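Local coordinates for FAD-dependent oxidoreductase (Actinomadura kijaniata, PDB 3M9V), which binds dTDP and probably acts as a flavin-dependent oxidoreductase of the acyl-CoA dehydrogenase family in the biosynthesis of the sugar D-kijanose, at residues His339-Cys342 with Ala343-Ala346; Tyr389-Val392 with Asp393-Phe397. All coordinates share one frame; numbering follows the deposited sequence.

Interaction 1: residues His339-Cys342 with Ala343-Ala346; sequences HFQC and AKLA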
# COMPACT_ATOMS: atom_id res chain seq x y z
N HIS A 339 2.56 -21.29 -10.13
CA HIS A 339 2.59 -20.17 -11.06
C HIS A 339 1.25 -19.45 -11.17
O HIS A 339 1.25 -18.22 -11.11
CB HIS A 339 2.98 -20.56 -12.49
CG HIS A 339 4.44 -20.84 -12.67
ND1 HIS A 339 5.37 -19.85 -12.88
CD2 HIS A 339 5.13 -22.01 -12.66
CE1 HIS A 339 6.57 -20.40 -13.04
NE2 HIS A 339 6.45 -21.71 -12.89
N PHE A 340 0.15 -20.19 -11.36
CA PHE A 340 -1.21 -19.64 -11.46
C PHE A 340 -1.51 -18.83 -10.21
O PHE A 340 -1.90 -17.65 -10.27
CB PHE A 340 -2.23 -20.78 -11.67
CG PHE A 340 -3.68 -20.37 -11.83
CD1 PHE A 340 -4.08 -19.05 -12.08
CD2 PHE A 340 -4.68 -21.34 -11.71
CE1 PHE A 340 -5.44 -18.71 -12.24
CE2 PHE A 340 -6.05 -21.01 -11.79
CZ PHE A 340 -6.43 -19.68 -12.07
N GLN A 341 -1.40 -19.45 -9.04
CA GLN A 341 -1.82 -18.73 -7.84
C GLN A 341 -0.97 -17.51 -7.42
O GLN A 341 -1.49 -16.54 -6.88
CB GLN A 341 -2.11 -19.67 -6.67
CG GLN A 341 -3.13 -20.75 -7.11
CD GLN A 341 -4.51 -20.16 -7.38
OE1 GLN A 341 -4.99 -19.31 -6.62
NE2 GLN A 341 -5.17 -20.64 -8.43
N CYS A 342 0.34 -17.58 -7.61
CA CYS A 342 1.21 -16.44 -7.32
C CYS A 342 0.74 -15.26 -8.18
O CYS A 342 0.58 -14.16 -7.67
CB CYS A 342 2.66 -16.76 -7.73
SG CYS A 342 3.42 -17.74 -6.42
N ALA A 343 0.55 -15.52 -9.46
CA ALA A 343 0.15 -14.47 -10.41
C ALA A 343 -1.26 -13.94 -10.15
O ALA A 343 -1.52 -12.74 -10.26
CB ALA A 343 0.27 -14.94 -11.88
N LYS A 344 -2.19 -14.85 -9.83
CA LYS A 344 -3.57 -14.47 -9.52
C LYS A 344 -3.68 -13.51 -8.35
O LYS A 344 -4.42 -12.52 -8.39
CB LYS A 344 -4.44 -15.72 -9.24
CG LYS A 344 -5.92 -15.38 -9.09
CD LYS A 344 -6.79 -16.63 -8.81
CE LYS A 344 -8.27 -16.42 -9.13
NZ LYS A 344 -8.83 -15.79 -7.93
N LEU A 345 -2.96 -13.79 -7.27
CA LEU A 345 -3.02 -12.89 -6.12
C LEU A 345 -2.51 -11.49 -6.50
O LEU A 345 -3.10 -10.48 -6.12
CB LEU A 345 -2.22 -13.49 -4.97
CG LEU A 345 -2.52 -12.96 -3.56
CD1 LEU A 345 -2.19 -14.11 -2.63
CD2 LEU A 345 -1.46 -11.93 -3.27
N ALA A 346 -1.42 -11.42 -7.26
CA ALA A 346 -0.89 -10.13 -7.72
C ALA A 346 -1.90 -9.47 -8.64
O ALA A 346 -2.18 -8.29 -8.48
CB ALA A 346 0.39 -10.38 -8.49
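Lys344 rises from one turn of the long helix 329-362, in the helical C-terminal domain of the acyl-CoA dehydrogenase fold, and runs past Phe340 and Gln341 of the preceding turn. Its CB rests 3.4 Å from Phe340 O, the same carbonyl that takes the Lys344 N-H at 2.8 Å, N to O. CG stands anti to the backbone N (chi1 -173°), and the chain stays extended as far as CE, which brings CD within 4.2 Å of Phe340 CE1, obliquely to the ring; the same CD is 3.9 Å from Gln341 OE1. The chain then bends at its last torsion (chi4 -85°), and NZ is hydrogen-bonded to three backbone carbonyls, of Gly383, Met386 and Tyr389, so that this buried ammonium is held by the loop that precedes helix 391-402.

Gln341 runs alongside Lys344 and points the same way, but folds at chi2. The fold places NE2 3.3 Å above the plane of the Phe340 ring, displaced toward its rim, while NE2 and OE1 bond to Pro388 O and Tyr389 N of that same loop. Both amide atoms are thus satisfied by backbone, which fixes the rotation of the amide. Another flank of the helix meets other partners: Ala343 packs on Thr310 and Ala314 of helix 291-323, and His339 ND1 bonds to Tyr305 OH of the second subunit. Backbone i to i+4 bonds join the two turns; the last, from Ala346 N to Cys342 O at 3.4 Å, is weak, and that carbonyl also takes a hydrogen bond from Ser302 OG of the second subunit.

Interaction 2: residues Tyr389-Val392 with Asp393-Phe397; sequences YAYV and DAVDF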
# COMPACT_ATOMS: atom_id res chain seq x y z
N TYR A 389 -7.86 -19.79 -6.47
CA TYR A 389 -8.55 -19.84 -5.19
C TYR A 389 -8.89 -18.40 -4.83
O TYR A 389 -8.15 -17.47 -5.19
CB TYR A 389 -7.61 -20.39 -4.11
CG TYR A 389 -7.19 -21.82 -4.40
CD1 TYR A 389 -8.10 -22.87 -4.41
CD2 TYR A 389 -5.86 -22.09 -4.68
CE1 TYR A 389 -7.70 -24.18 -4.70
CE2 TYR A 389 -5.45 -23.37 -4.95
CZ TYR A 389 -6.35 -24.41 -4.97
OH TYR A 389 -5.78 -25.63 -5.28
N ALA A 390 -9.98 -18.21 -4.10
CA ALA A 390 -10.22 -16.89 -3.52
C ALA A 390 -9.13 -16.59 -2.48
O ALA A 390 -8.50 -17.53 -1.98
CB ALA A 390 -11.61 -16.87 -2.87
N TYR A 391 -8.92 -15.31 -2.17
CA TYR A 391 -7.81 -14.84 -1.34
C TYR A 391 -7.53 -15.69 -0.10
O TYR A 391 -6.41 -16.16 0.10
CB TYR A 391 -8.00 -13.37 -0.94
CG TYR A 391 -6.90 -12.90 -0.02
CD1 TYR A 391 -5.62 -12.67 -0.52
CD2 TYR A 391 -7.14 -12.65 1.33
CE1 TYR A 391 -4.59 -12.25 0.29
CE2 TYR A 391 -6.10 -12.22 2.15
CZ TYR A 391 -4.84 -12.00 1.63
OH TYR A 391 -3.77 -11.59 2.40
N VAL A 392 -8.54 -15.86 0.74
CA VAL A 392 -8.38 -16.65 1.96
C VAL A 392 -7.87 -18.08 1.75
O VAL A 392 -6.92 -18.51 2.42
CB VAL A 392 -9.63 -16.54 2.87
CG1 VAL A 392 -9.45 -17.46 4.06
CG2 VAL A 392 -9.76 -15.07 3.36
N ASP A 393 -8.43 -18.79 0.77
CA ASP A 393 -7.86 -20.09 0.40
C ASP A 393 -6.53 -20.05 -0.34
O ASP A 393 -5.73 -20.97 -0.20
CB ASP A 393 -8.87 -20.85 -0.49
CG ASP A 393 -10.20 -21.04 0.22
OD1 ASP A 393 -10.19 -21.29 1.44
OD2 ASP A 393 -11.26 -20.94 -0.40
N ALA A 394 -6.28 -19.03 -1.14
CA ALA A 394 -4.99 -18.94 -1.81
C ALA A 394 -3.89 -18.84 -0.75
O ALA A 394 -2.77 -19.31 -0.96
CB ALA A 394 -4.93 -17.65 -2.69
N VAL A 395 -4.16 -18.14 0.35
CA VAL A 395 -3.07 -17.95 1.29
C VAL A 395 -2.74 -19.32 1.94
O VAL A 395 -1.57 -19.64 2.15
CB VAL A 395 -3.47 -16.90 2.35
CG1 VAL A 395 -2.63 -17.09 3.59
CG2 VAL A 395 -3.34 -15.46 1.73
N ASP A 396 -3.75 -20.15 2.19
CA ASP A 396 -3.44 -21.48 2.78
C ASP A 396 -2.68 -22.34 1.78
O ASP A 396 -1.76 -23.04 2.17
CB ASP A 396 -4.70 -22.31 3.09
CG ASP A 396 -5.49 -21.78 4.26
OD1 ASP A 396 -4.94 -21.04 5.11
OD2 ASP A 396 -6.70 -22.08 4.29
N PHE A 397 -3.05 -22.30 0.50
CA PHE A 397 -2.34 -23.04 -0.53
C PHE A 397 -0.87 -22.60 -0.67
O PHE A 397 0.06 -23.42 -0.61
CB PHE A 397 -3.03 -22.89 -1.90
CG PHE A 397 -2.25 -23.49 -3.05
CD1 PHE A 397 -2.17 -24.87 -3.21
CD2 PHE A 397 -1.55 -22.69 -3.94
CE1 PHE A 397 -1.43 -25.43 -4.23
CE2 PHE A 397 -0.79 -23.23 -4.97
CZ PHE A 397 -0.73 -24.60 -5.12
O HOH W 1 -5.85 -18.37 5.07
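Tyr389 and Phe397 bring their side chains together at about a right angle, with Tyr389 CE2 3.7 Å from Phe397 CG, over one face of the phenylalanine ring and toward its rim. The ring planes are inclined at 44° and the centroids are 5.4 Å apart, an oblique aromatic pair. Closer to the backbone, Tyr389 CB packs 4.1 Å from Ala394 CB. Phe397 CG is anti to its backbone N (chi1 173°), which sends the ring out from the side of the helix, against the Tyr389 ring; it also packs on Met337 of helix 329-362.

A second aromatic contact joins Tyr391 and Val395. Val395 CG2 sits over one face of the Tyr391 ring, 4.0 Å from its centroid, in a CH-pi contact, and Tyr391 OH is hydrogen-bonded to Glu299 of the second subunit.

These contacts dress the first two turns of helix 391-402, the last helix of the modelled chain, which packs on helix 329-362 of the helical C-terminal part of the acyl-CoA dehydrogenase fold. Ala390 is its N-cap, and Tyr389, reached through a cis peptide bond, precedes it in the loop. The cap position has a methyl side chain, and its carbonyl starts the helical bonding: Ala394 N donates to Ala390 O at 2.8 Å. Val395 N follows, donating to Tyr391 O at 3.0 Å.

Along the polar flank, a water donates to both Val392 O and Asp396 OD1, the latter at 2.8 Å, tying the carboxylate to a carbonyl one turn earlier. Asp396 OD2 and Asp393 OD1 are both hydrogen-bonded to NE2 of Gln290 of the third subunit.

In the fold
Interactions 1 and 2, with centres 10 Å apart, lie on neighbouring helices and meet directly. Two probable hydrogen bonds fasten the residue before the cap of helix 391-402 to helix 329-362: Tyr389 N donates to Gln341 OE1 (2.9 Å). Lys344 NZ donates to Tyr389 O (3.3 Å). Gln341 CG also packs 4.0 Å from Phe397 CE2. The side chains of Phe340 and Tyr389 each lie about 9 Å from the bound dTDP, and about 6 Å and 5 Å from the side chain of Gln256, which binds it. Gln387, which binds FMN in a structure of this protein, lies close to both contacts, its side chain about 6 Å from that of Lys344 and about 3 Å from that of Asp393.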